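Local coordinates for methyltransferase-like protein (Saccharopolyspora spinosa, PDB 4PNE), which catalyses a [4+2] cycloaddition in spinosyn biosynthesis as a standalone cyclase built on the fold of S-adenosylmethionine-dependent methyltransferases, at residues A59-G63 / A166-L170; D78-D82 / Q105-V110; R95-C101 / Q117-T122. All blocks are in the same frame, centred on the assembly; numbering follows the deposited sequence.

Interaction 1 (A59-G63 / A166-L170). With SAH (S-adenosyl-L-homocysteine), chain C; MLI (malonate ion), chain D.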
loop_
_atom_site.group_PDB
_atom_site.type_symbol
_atom_site.label_atom_id
_atom_site.label_comp_id
_atom_site.label_asym_id
_atom_site.label_seq_id
_atom_site.Cartn_x
_atom_site.Cartn_y
_atom_site.Cartn_z
ATOM N N ALA A 59 2.560 -9.517 -1.291
ATOM C CA ALA A 59 2.166 -8.262 -0.647
ATOM C C ALA A 59 3.372 -7.327 -0.521
ATOM O O ALA A 59 4.460 -7.750 -0.160
ATOM C CB ALA A 59 1.566 -8.538 0.732
ATOM N N ILE A 60 3.192 -6.048 -0.823
ATOM C CA ILE A 60 4.212 -5.047 -0.627
ATOM C C ILE A 60 3.724 -4.072 0.446
ATOM O O ILE A 60 3.601 -2.869 0.246
ATOM C CB ILE A 60 4.534 -4.320 -1.922
ATOM C CG1 ILE A 60 4.617 -5.319 -3.090
ATOM C CG2 ILE A 60 5.849 -3.548 -1.763
ATOM C CD1 ILE A 60 4.805 -4.661 -4.469
ATOM N N HIS A 61 3.446 -4.634 1.605
ATOM C CA HIS A 61 3.108 -3.836 2.776
ATOM C C HIS A 61 3.583 -4.586 4.027
ATOM O O HIS A 61 3.913 -5.779 3.967
ATOM C CB HIS A 61 1.603 -3.517 2.800
ATOM C CG HIS A 61 0.703 -4.713 2.908
ATOM N ND1 HIS A 61 -0.210 -5.020 1.920
ATOM C CD2 HIS A 61 0.550 -5.657 3.868
ATOM C CE1 HIS A 61 -0.882 -6.105 2.269
ATOM N NE2 HIS A 61 -0.445 -6.509 3.449
ATOM N N HIS A 62 3.648 -3.869 5.139
ATOM C CA HIS A 62 4.144 -4.414 6.407
ATOM C C HIS A 62 3.255 -5.534 6.928
ATOM O O HIS A 62 2.036 -5.556 6.677
ATOM C CB HIS A 62 4.208 -3.311 7.455
ATOM C CG HIS A 62 5.447 -2.473 7.384
ATOM N ND1 HIS A 62 6.055 -2.115 6.196
ATOM C CD2 HIS A 62 6.181 -1.908 8.367
ATOM C CE1 HIS A 62 7.136 -1.405 6.461
ATOM N NE2 HIS A 62 7.229 -1.249 7.771
ATOM N N GLY A 63 3.836 -6.434 7.694
ATOM C CA GLY A 63 3.062 -7.446 8.382
ATOM C C GLY A 63 2.497 -6.921 9.690
ATOM O O GLY A 63 3.042 -5.985 10.294
ATOM N N ALA A 166 -6.030 2.175 0.120
ATOM C CA ALA A 166 -4.720 2.722 -0.209
ATOM C C ALA A 166 -3.779 2.162 0.836
ATOM O O ALA A 166 -3.576 2.774 1.885
ATOM C CB ALA A 166 -4.703 4.241 -0.227
ATOM N N MET A 167 -3.283 0.958 0.556
ATOM C CA MET A 167 -2.366 0.254 1.434
ATOM C C MET A 167 -0.959 0.583 1.015
ATOM O O MET A 167 -0.475 0.043 0.035
ATOM C CB MET A 167 -2.646 -1.244 1.396
ATOM C CG MET A 167 -3.846 -1.689 2.199
ATOM S SD MET A 167 -3.955 -3.506 2.417
ATOM C CE MET A 167 -4.833 -3.824 0.910
ATOM N N GLN A 168 -0.381 1.548 1.741
ATOM C CA GLN A 168 0.965 2.086 1.551
ATOM C C GLN A 168 1.211 2.635 0.141
ATOM O O GLN A 168 2.250 2.396 -0.484
ATOM C CB GLN A 168 2.027 1.049 1.924
ATOM C CG GLN A 168 2.191 0.888 3.389
ATOM C CD GLN A 168 3.180 -0.211 3.745
ATOM O OE1 GLN A 168 2.843 -1.134 4.484
ATOM N NE2 GLN A 168 4.363 -0.161 3.159
ATOM N N SER A 169 0.228 3.357 -0.382
ATOM C CA SER A 169 0.393 3.999 -1.685
ATOM C C SER A 169 0.373 5.533 -1.646
ATOM O O SER A 169 1.067 6.164 -2.429
ATOM C CB SER A 169 -0.668 3.490 -2.647
ATOM O OG SER A 169 -1.940 3.822 -2.158
ATOM N N LEU A 170 -0.391 6.153 -0.741
ATOM C CA LEU A 170 -0.542 7.608 -0.795
ATOM C C LEU A 170 0.772 8.347 -0.591
ATOM O O LEU A 170 1.015 9.374 -1.217
ATOM C CB LEU A 170 -1.562 8.076 0.260
ATOM C CG LEU A 170 -3.007 7.639 0.039
ATOM C CD1 LEU A 170 -3.883 8.088 1.165
ATOM C CD2 LEU A 170 -3.518 8.209 -1.271
HETATM N N SAH C . -1.179 -1.918 -2.032
HETATM C CA SAH C . -0.153 -2.855 -2.500
HETATM C CB SAH C . 1.143 -2.191 -2.956
HETATM C CG SAH C . 1.741 -1.105 -2.095
HETATM S SD SAH C . 3.348 -0.602 -2.728
HETATM C C SAH C . 0.131 -3.860 -1.418
HETATM O O SAH C . 0.719 -4.890 -1.695
HETATM O OXT SAH C . -0.315 -3.672 -0.283
HETATM C "C5'" SAH C . 2.842 0.998 -3.410
HETATM C "C4'" SAH C . 1.990 0.889 -4.666
HETATM O "O4'" SAH C . 1.458 2.168 -4.991
HETATM C "C3'" SAH C . 2.752 0.440 -5.901
HETATM O "O3'" SAH C . 1.943 -0.543 -6.519
HETATM C "C2'" SAH C . 2.873 1.704 -6.736
HETATM O "O2'" SAH C . 3.015 1.536 -8.146
HETATM C "C1'" SAH C . 1.574 2.418 -6.367
HETATM N N9 SAH C . 1.604 3.858 -6.687
HETATM C C8 SAH C . 2.533 4.804 -6.399
HETATM N N7 SAH C . 2.159 5.988 -6.936
HETATM C C5 SAH C . 0.993 5.791 -7.582
HETATM C C6 SAH C . 0.173 6.622 -8.316
HETATM N N6 SAH C . 0.455 7.905 -8.484
HETATM N N1 SAH C . -0.968 6.127 -8.839
HETATM C C2 SAH C . -1.314 4.802 -8.675
HETATM N N3 SAH C . -0.486 3.958 -7.992
HETATM C C4 SAH C . 0.636 4.462 -7.431
HETATM C C1 MLI D . 7.231 -3.757 2.037
HETATM C C2 MLI D . 6.856 -2.475 2.778
HETATM C C3 MLI D . 8.535 -3.742 1.253
HETATM O O6 MLI D . 7.443 -1.371 2.608
HETATM O O7 MLI D . 5.889 -2.509 3.588
HETATM O O8 MLI D . 8.807 -4.677 0.428
HETATM O O9 MLI D . 9.355 -2.816 1.419
#
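His-61 and Gln-168 bring the irregular loop 59-63 and the end of strand 161-167 together, their CA atoms 6.4 Å apart, and the one hydrogen bond between the segments runs from backbone to side chain. Gln-168 reaches over with its chain extended beyond CG (chi2 176°) and sets OE1 before the backbone N-H of His-62, N to OE1 2.9 Å, in the carbonyl plane and on a lone pair. The same OE1 rests against CB of His-61 and is also hydrogen-bonded to the Tyr-292 hydroxyl, so OE1 has two polar partners. NE2 completes the hold on the carboxamide, donating to O7 of a malonate ion at 2.8 Å. His-62 meets that oxygen too, ND1 to malonate O7 2.6 Å, at the edge of its ring; the ring and the Gln-168 amide stand nearly perpendicular, 78° apart. The malonate probably comes from the crystallisation liquor.

The ring of His-61 serves the ligand instead. Its CG stands between the backbone N and the carbonyl carbon (chi1 63°), which swings ND1 to the homocysteine carboxylate: ND1 to OXT of SAH is 2.6 Å and almost straight, with OXT near the ring plane. NE2 is held by the Ala-77 carbonyl, so both ring nitrogens are engaged. Met-167, bent at chi3, brings SD obliquely to the ring, 4.0 Å from CE1 of His-61.

Ile-60 N reaches the second carboxylate oxygen, O of SAH, at 2.9 Å, and the SAH amine donates to Met-167 O at 2.9 Å. Loop and strand end thus share the amino-acid moiety, one taking its carboxylate and the other its ammonium end, at the C-terminal ends of the parallel strands, where the Rossmann-like methyltransferase fold binds S-adenosyl-L-homocysteine.

Interaction 2 (D78-D82 / Q105-V110). With SAH (S-adenosyl-L-homocysteine), chain C.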
loop_
_atom_site.group_PDB
_atom_site.type_symbol
_atom_site.label_atom_id
_atom_site.label_comp_id
_atom_site.label_asym_id
_atom_site.label_seq_id
_atom_site.Cartn_x
_atom_site.Cartn_y
_atom_site.Cartn_z
ATOM N N ASP A 78 -0.522 -10.938 5.181
ATOM C CA ASP A 78 -1.873 -11.404 4.847
ATOM C C ASP A 78 -2.854 -11.017 5.974
ATOM O O ASP A 78 -4.025 -10.737 5.729
ATOM C CB ASP A 78 -1.900 -12.918 4.613
ATOM C CG ASP A 78 -1.340 -13.331 3.254
ATOM O OD1 ASP A 78 -1.220 -12.474 2.345
ATOM O OD2 ASP A 78 -1.018 -14.535 3.109
ATOM N N ARG A 79 -2.379 -11.001 7.221
ATOM C CA ARG A 79 -3.219 -10.603 8.342
ATOM C C ARG A 79 -3.612 -9.145 8.191
ATOM O O ARG A 79 -4.767 -8.768 8.443
ATOM C CB ARG A 79 -2.474 -10.834 9.656
ATOM C CG ARG A 79 -3.203 -10.383 10.888
ATOM C CD ARG A 79 -4.490 -11.123 11.062
ATOM N NE ARG A 79 -5.104 -10.754 12.338
ATOM C CZ ARG A 79 -6.402 -10.548 12.536
ATOM N NH1 ARG A 79 -7.279 -10.680 11.542
ATOM N NH2 ARG A 79 -6.826 -10.213 13.751
ATOM N N LEU A 80 -2.668 -8.313 7.806
ATOM C CA LEU A 80 -2.964 -6.909 7.609
ATOM C C LEU A 80 -4.005 -6.761 6.513
ATOM O O LEU A 80 -4.993 -6.037 6.662
ATOM C CB LEU A 80 -1.711 -6.123 7.288
ATOM C CG LEU A 80 -2.000 -4.621 7.152
ATOM C CD1 LEU A 80 -2.492 -3.987 8.475
ATOM C CD2 LEU A 80 -0.792 -3.892 6.708
ATOM N N THR A 81 -3.816 -7.462 5.418
ATOM C CA THR A 81 -4.798 -7.429 4.337
ATOM C C THR A 81 -6.200 -7.757 4.845
ATOM O O THR A 81 -7.180 -7.060 4.507
ATOM C CB THR A 81 -4.394 -8.405 3.212
ATOM O OG1 THR A 81 -3.203 -7.916 2.582
ATOM C CG2 THR A 81 -5.487 -8.529 2.122
ATOM N N ASP A 82 -6.297 -8.820 5.646
ATOM C CA ASP A 82 -7.587 -9.274 6.187
ATOM C C ASP A 82 -8.227 -8.229 7.094
ATOM O O ASP A 82 -9.453 -8.002 7.058
ATOM C CB ASP A 82 -7.415 -10.579 6.958
ATOM C CG ASP A 82 -7.012 -11.755 6.064
ATOM O OD1 ASP A 82 -7.123 -11.634 4.826
ATOM O OD2 ASP A 82 -6.590 -12.807 6.615
ATOM N N GLN A 105 -1.466 -9.024 -5.113
ATOM C CA GLN A 105 -1.627 -10.159 -4.223
ATOM C C GLN A 105 -2.736 -9.927 -3.157
ATOM O O GLN A 105 -3.532 -10.829 -2.915
ATOM C CB GLN A 105 -0.265 -10.506 -3.581
ATOM C CG GLN A 105 -0.232 -11.768 -2.754
ATOM C CD GLN A 105 -0.694 -11.539 -1.304
ATOM O OE1 GLN A 105 -0.849 -10.412 -0.863
ATOM N NE2 GLN A 105 -0.876 -12.620 -0.562
ATOM N N PRO A 106 -2.796 -8.749 -2.512
ATOM C CA PRO A 106 -3.854 -8.520 -1.544
ATOM C C PRO A 106 -5.248 -8.512 -2.196
ATOM O O PRO A 106 -6.183 -9.063 -1.627
ATOM C CB PRO A 106 -3.484 -7.150 -0.965
ATOM C CG PRO A 106 -2.011 -7.053 -1.129
ATOM C CD PRO A 106 -1.819 -7.653 -2.501
ATOM N N ALA A 107 -5.388 -7.900 -3.364
ATOM C CA ALA A 107 -6.677 -7.913 -4.054
ATOM C C ALA A 107 -7.132 -9.340 -4.355
ATOM O O ALA A 107 -8.287 -9.675 -4.187
ATOM C CB ALA A 107 -6.612 -7.123 -5.319
ATOM N N LEU A 108 -6.217 -10.171 -4.833
ATOM C CA LEU A 108 -6.566 -11.532 -5.174
ATOM C C LEU A 108 -6.853 -12.359 -3.947
ATOM O O LEU A 108 -7.665 -13.264 -4.004
ATOM C CB LEU A 108 -5.440 -12.177 -6.008
ATOM C CG LEU A 108 -5.354 -11.571 -7.402
ATOM C CD1 LEU A 108 -4.025 -11.846 -8.073
ATOM C CD2 LEU A 108 -6.499 -12.048 -8.282
ATOM N N ARG A 109 -6.211 -12.050 -2.822
ATOM C CA ARG A 109 -6.521 -12.752 -1.582
ATOM C C ARG A 109 -7.968 -12.525 -1.160
ATOM O O ARG A 109 -8.691 -13.472 -0.771
ATOM C CB ARG A 109 -5.574 -12.307 -0.460
ATOM C CG ARG A 109 -5.897 -12.907 0.901
ATOM C CD ARG A 109 -4.811 -12.567 1.925
ATOM N NE ARG A 109 -5.217 -13.065 3.223
ATOM C CZ ARG A 109 -5.051 -14.325 3.610
ATOM N NH1 ARG A 109 -4.419 -15.199 2.822
ATOM N NH2 ARG A 109 -5.465 -14.696 4.810
ATOM N N VAL A 110 -8.387 -11.281 -1.243
ATOM C CA VAL A 110 -9.736 -10.877 -0.850
ATOM C C VAL A 110 -10.758 -11.382 -1.871
ATOM O O VAL A 110 -11.814 -11.842 -1.488
ATOM C CB VAL A 110 -9.810 -9.338 -0.683
ATOM C CG1 VAL A 110 -11.230 -8.879 -0.401
ATOM C CG2 VAL A 110 -8.949 -8.890 0.445
HETATM N N SAH C . -1.179 -1.918 -2.032
HETATM C CA SAH C . -0.153 -2.855 -2.500
HETATM C CB SAH C . 1.143 -2.191 -2.956
HETATM C CG SAH C . 1.741 -1.105 -2.095
HETATM S SD SAH C . 3.348 -0.602 -2.728
HETATM C C SAH C . 0.131 -3.860 -1.418
HETATM O O SAH C . 0.719 -4.890 -1.695
HETATM O OXT SAH C . -0.315 -3.672 -0.283
HETATM C "C5'" SAH C . 2.842 0.998 -3.410
HETATM C "C4'" SAH C . 1.990 0.889 -4.666
HETATM O "O4'" SAH C . 1.458 2.168 -4.991
HETATM C "C3'" SAH C . 2.752 0.440 -5.901
HETATM O "O3'" SAH C . 1.943 -0.543 -6.519
HETATM C "C2'" SAH C . 2.873 1.704 -6.736
HETATM O "O2'" SAH C . 3.015 1.536 -8.146
HETATM C "C1'" SAH C . 1.574 2.418 -6.367
HETATM N N9 SAH C . 1.604 3.858 -6.687
HETATM C C8 SAH C . 2.533 4.804 -6.399
HETATM N N7 SAH C . 2.159 5.988 -6.936
HETATM C C5 SAH C . 0.993 5.791 -7.582
HETATM C C6 SAH C . 0.173 6.622 -8.316
HETATM N N6 SAH C . 0.455 7.905 -8.484
HETATM N N1 SAH C . -0.968 6.127 -8.839
HETATM C C2 SAH C . -1.314 4.802 -8.675
HETATM N N3 SAH C . -0.486 3.958 -7.992
HETATM C C4 SAH C . 0.636 4.462 -7.431
HETATM O O HOH W 1 -2.112 -10.197 1.437
#
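Thr-81 on helix 73-88 sits against Pro-106 in the first turn of helix 105-113, and here the two backbones come nearest, CA to CA 6.1 Å. The short axes pass 10.1 Å apart at a crossing angle of -62°. The buried part is small and apolar: CG2 of Thr-81 lies 3.9 Å from CG2 of Val-110, while its OG1 looks onto CB of Pro-106. That hydroxyl is not left bare, since it donates to a water that in turn donates hydrogen bonds to OD1 of Asp-78 and OE1 of Gln-105.

The outer side is polar and partly exposed. Arg-109 runs straight from CG to NE (chi2 173°, chi3 175°) and so carries its guanidinium across the neighbouring helix to two aspartates one turn apart, forming a salt-bridge network. Asp-82 is gripped side-on in a salt bridge: NE of Arg-109 reaches OD1 at 2.9 Å, somewhat out of the carboxylate plane, and NH2 reaches OD2 at 2.8 Å on its syn lone pair. Asp-78 instead lies over a face of the guanidinium, CB above its centre, with the carboxylate stacked nearly parallel; the 3.5 Å pair of its OD2 and NH1 of Arg-109 is a salt bridge by charge alone, with no N-H directed at the oxygen.

Asp-78 also takes an N-H from Gln-105, NE2 to OD1 2.9 Å, carboxylate and amide almost coplanar. With the water bridging to OE1, both ends of the Gln-105 amide are used, which fixes its flip.

At the inner end of the contact, CG of Pro-106 touches O of SAH at 3.5 Å. Leu-80 of helix 73-88 packs on Tyr-292 and Ile-294 of strand 290-298, while Pro-106 and Val-110 rest on Met-167 and Trp-165 of strand 161-167 and Leu-108 packs against helix 125-138.

Interaction 3 (R95-C101 / Q117-T122). With SAH (S-adenosyl-L-homocysteine), chain C.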
loop_
_atom_site.group_PDB
_atom_site.type_symbol
_atom_site.label_atom_id
_atom_site.label_comp_id
_atom_site.label_asym_id
_atom_site.label_seq_id
_atom_site.Cartn_x
_atom_site.Cartn_y
_atom_site.Cartn_z
ATOM N N ARG A 95 -18.179 -2.681 -5.599
ATOM C CA ARG A 95 -17.063 -2.360 -6.464
ATOM C C ARG A 95 -16.048 -1.624 -5.609
ATOM O O ARG A 95 -16.408 -0.678 -4.919
ATOM C CB ARG A 95 -17.490 -1.504 -7.672
ATOM C CG ARG A 95 -16.469 -1.533 -8.791
ATOM C CD ARG A 95 -16.835 -0.638 -9.954
ATOM N NE ARG A 95 -15.703 -0.533 -10.860
ATOM C CZ ARG A 95 -15.590 0.392 -11.811
ATOM N NH1 ARG A 95 -14.507 0.420 -12.575
ATOM N NH2 ARG A 95 -16.556 1.289 -11.989
ATOM N N LEU A 96 -14.797 -2.070 -5.649
ATOM C CA LEU A 96 -13.722 -1.560 -4.818
ATOM C C LEU A 96 -12.542 -1.086 -5.680
ATOM O O LEU A 96 -12.131 -1.818 -6.592
ATOM C CB LEU A 96 -13.270 -2.653 -3.842
ATOM C CG LEU A 96 -12.305 -2.209 -2.756
ATOM C CD1 LEU A 96 -12.625 -2.908 -1.450
ATOM C CD2 LEU A 96 -10.917 -2.513 -3.205
ATOM N N LEU A 97 -12.024 0.119 -5.431
ATOM C CA LEU A 97 -10.820 0.611 -6.101
ATOM C C LEU A 97 -9.599 0.380 -5.208
ATOM O O LEU A 97 -9.532 0.930 -4.112
ATOM C CB LEU A 97 -10.958 2.099 -6.427
ATOM C CG LEU A 97 -9.814 2.804 -7.145
ATOM C CD1 LEU A 97 -9.660 2.268 -8.530
ATOM C CD2 LEU A 97 -10.027 4.309 -7.119
ATOM N N ASP A 98 -8.659 -0.423 -5.679
ATOM C CA ASP A 98 -7.402 -0.708 -4.994
ATOM C C ASP A 98 -6.330 0.266 -5.540
ATOM O O ASP A 98 -5.773 0.082 -6.617
ATOM C CB ASP A 98 -7.070 -2.221 -5.203
ATOM C CG ASP A 98 -5.815 -2.677 -4.476
ATOM O OD1 ASP A 98 -5.263 -1.907 -3.684
ATOM O OD2 ASP A 98 -5.393 -3.832 -4.732
ATOM N N VAL A 99 -6.095 1.333 -4.801
ATOM C CA VAL A 99 -5.281 2.456 -5.232
ATOM C C VAL A 99 -3.822 2.138 -4.941
ATOM O O VAL A 99 -3.414 2.120 -3.791
ATOM C CB VAL A 99 -5.671 3.729 -4.524
ATOM C CG1 VAL A 99 -4.754 4.884 -4.986
ATOM C CG2 VAL A 99 -7.114 4.050 -4.803
ATOM N N GLY A 100 -3.060 1.813 -5.965
ATOM C CA GLY A 100 -1.697 1.366 -5.762
ATOM C C GLY A 100 -1.643 -0.104 -5.394
ATOM O O GLY A 100 -1.244 -0.458 -4.295
ATOM N N CYS A 101 -1.996 -0.961 -6.331
ATOM C CA CYS A 101 -2.367 -2.319 -6.013
ATOM C C CYS A 101 -1.173 -3.283 -5.954
ATOM O O CYS A 101 -1.371 -4.470 -5.683
ATOM C CB CYS A 101 -3.397 -2.812 -7.039
ATOM S SG CYS A 101 -2.747 -2.875 -8.769
ATOM N N GLN A 117 -16.157 -6.881 -7.083
ATOM C CA GLN A 117 -15.376 -6.464 -8.231
ATOM C C GLN A 117 -14.311 -5.474 -7.764
ATOM O O GLN A 117 -14.632 -4.432 -7.187
ATOM C CB GLN A 117 -16.259 -5.850 -9.316
ATOM C CG GLN A 117 -17.022 -6.879 -10.163
ATOM C CD GLN A 117 -18.328 -7.306 -9.515
ATOM O OE1 GLN A 117 -19.336 -6.629 -9.636
ATOM N NE2 GLN A 117 -18.311 -8.437 -8.818
ATOM N N ILE A 118 -13.043 -5.842 -7.951
ATOM C CA ILE A 118 -11.923 -4.990 -7.602
ATOM C C ILE A 118 -11.268 -4.487 -8.862
ATOM O O ILE A 118 -10.925 -5.278 -9.748
ATOM C CB ILE A 118 -10.892 -5.724 -6.764
ATOM C CG1 ILE A 118 -11.532 -6.321 -5.514
ATOM C CG2 ILE A 118 -9.798 -4.748 -6.363
ATOM C CD1 ILE A 118 -10.576 -7.185 -4.660
ATOM N N THR A 119 -11.143 -3.171 -8.934
ATOM C CA THR A 119 -10.366 -2.463 -9.933
ATOM C C THR A 119 -9.052 -2.106 -9.249
ATOM O O THR A 119 -9.050 -1.260 -8.387
ATOM C CB THR A 119 -11.091 -1.191 -10.425
ATOM O OG1 THR A 119 -12.370 -1.549 -11.006
ATOM C CG2 THR A 119 -10.254 -0.433 -11.446
ATOM N N GLY A 120 -7.932 -2.717 -9.645
ATOM C CA GLY A 120 -6.628 -2.413 -9.070
ATOM C C GLY A 120 -5.838 -1.521 -9.977
ATOM O O GLY A 120 -5.711 -1.833 -11.158
ATOM N N ILE A 121 -5.312 -0.416 -9.478
ATOM C CA ILE A 121 -4.520 0.485 -10.281
ATOM C C ILE A 121 -3.111 0.652 -9.725
ATOM O O ILE A 121 -2.901 0.658 -8.517
ATOM C CB ILE A 121 -5.166 1.873 -10.422
ATOM C CG1 ILE A 121 -5.349 2.561 -9.068
ATOM C CG2 ILE A 121 -6.518 1.738 -11.091
ATOM C CD1 ILE A 121 -5.757 4.041 -9.176
ATOM N N THR A 122 -2.149 0.737 -10.632
ATOM C CA THR A 122 -0.773 0.972 -10.264
ATOM C C THR A 122 -0.103 1.764 -11.380
ATOM O O THR A 122 -0.597 1.775 -12.493
ATOM C CB THR A 122 -0.024 -0.327 -10.015
ATOM O OG1 THR A 122 1.371 -0.029 -9.831
ATOM C CG2 THR A 122 -0.205 -1.301 -11.184
HETATM N N SAH C . -1.179 -1.918 -2.032
HETATM C CA SAH C . -0.153 -2.855 -2.500
HETATM C CB SAH C . 1.143 -2.191 -2.956
HETATM C CG SAH C . 1.741 -1.105 -2.095
HETATM S SD SAH C . 3.348 -0.602 -2.728
HETATM C C SAH C . 0.131 -3.860 -1.418
HETATM O O SAH C . 0.719 -4.890 -1.695
HETATM O OXT SAH C . -0.315 -3.672 -0.283
HETATM C "C5'" SAH C . 2.842 0.998 -3.410
HETATM C "C4'" SAH C . 1.990 0.889 -4.666
HETATM O "O4'" SAH C . 1.458 2.168 -4.991
HETATM C "C3'" SAH C . 2.752 0.440 -5.901
HETATM O "O3'" SAH C . 1.943 -0.543 -6.519
HETATM C "C2'" SAH C . 2.873 1.704 -6.736
HETATM O "O2'" SAH C . 3.015 1.536 -8.146
HETATM C "C1'" SAH C . 1.574 2.418 -6.367
HETATM N N9 SAH C . 1.604 3.858 -6.687
HETATM C C8 SAH C . 2.533 4.804 -6.399
HETATM N N7 SAH C . 2.159 5.988 -6.936
HETATM C C5 SAH C . 0.993 5.791 -7.582
HETATM C C6 SAH C . 0.173 6.622 -8.316
HETATM N N6 SAH C . 0.455 7.905 -8.484
HETATM N N1 SAH C . -0.968 6.127 -8.839
HETATM C C2 SAH C . -1.314 4.802 -8.675
HETATM N N3 SAH C . -0.486 3.958 -7.992
HETATM C C4 SAH C . 0.636 4.462 -7.431
#
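Leu-96 and Ile-118 lie side by side on neighbouring parallel strands, 95-99 and 117-122, the two strands of a beta-alpha-beta unit joined through helix 105-113 in the Rossmann-like sheet. The strands run 4.6 Å apart and 18° from parallel.

Backbone bonds alternate in the parallel manner, with the even residues of strand 95-99 using both their N-H and C=O: Leu-96 N to Gln-117 O, Thr-119 N to Leu-96 O, Asp-98 N to Thr-119 O and Ile-121 N to Asp-98 O, all 2.8 to 2.9 Å. Past the strand the pattern changes. Ile-121 O takes Cys-101 N at 2.9 Å, from above its carbonyl plane, and a weak bond from Gly-100 N, so one oxygen holds the turn.

Apolar contacts divide between the two faces. CD2 of Leu-96 meets CG2 of Ile-118 at 4.0 Å on the face covered by helix 105-113, where Ala-107 touches both Ile-118 and Asp-98. On the other face, CD1 of Leu-97 rests against CG2 of both Thr-119 and Ile-121, the latter 4.1 Å away. Gly-120 lies beside Cys-101, and SG of Cys-101 is 3.6 Å from C of Gly-120. The same sulfur also packs against CG2 of Thr-122.

Polar side chains meet at the start of the strands, where the extended Arg-95 directs the edge of its guanidinium at OG1 of Thr-119 through two weak bonds from NE and NH1.

Ligand bonds gather at the opposite end. Gly-100 O accepts a hydrogen bond from the SAH amine, and Thr-122, with OG1 anti to its backbone nitrogen (chi1 172°), takes the ribose hydroxyl, O2' of SAH to OG1 2.8 Å.

How the interactions relate
All three interactions converge on one SAH molecule. Interaction 1 holds its carboxylate and amine, interaction 3 the amine and ribose, and interaction 2 merely touches the carboxylate. Their centres lie about 10 Å (1 and 2), 13 Å (1 and 3) and 12 Å (2 and 3) apart. Interaction 2 stands behind interaction 1: CE1 of His-61 is 3.0 Å from OG1 of Thr-81, so helix 73-88 backs the carboxylate-binding histidine. Interactions 1 and 3 meet on adjacent strands, Ser-169 OG lying 2.8 Å from Val-99 O, a probable hydrogen bond. Helix 105-113 joins interactions 2 and 3, with Ala-107 CB 3.6 Å from Asp-98 OD2.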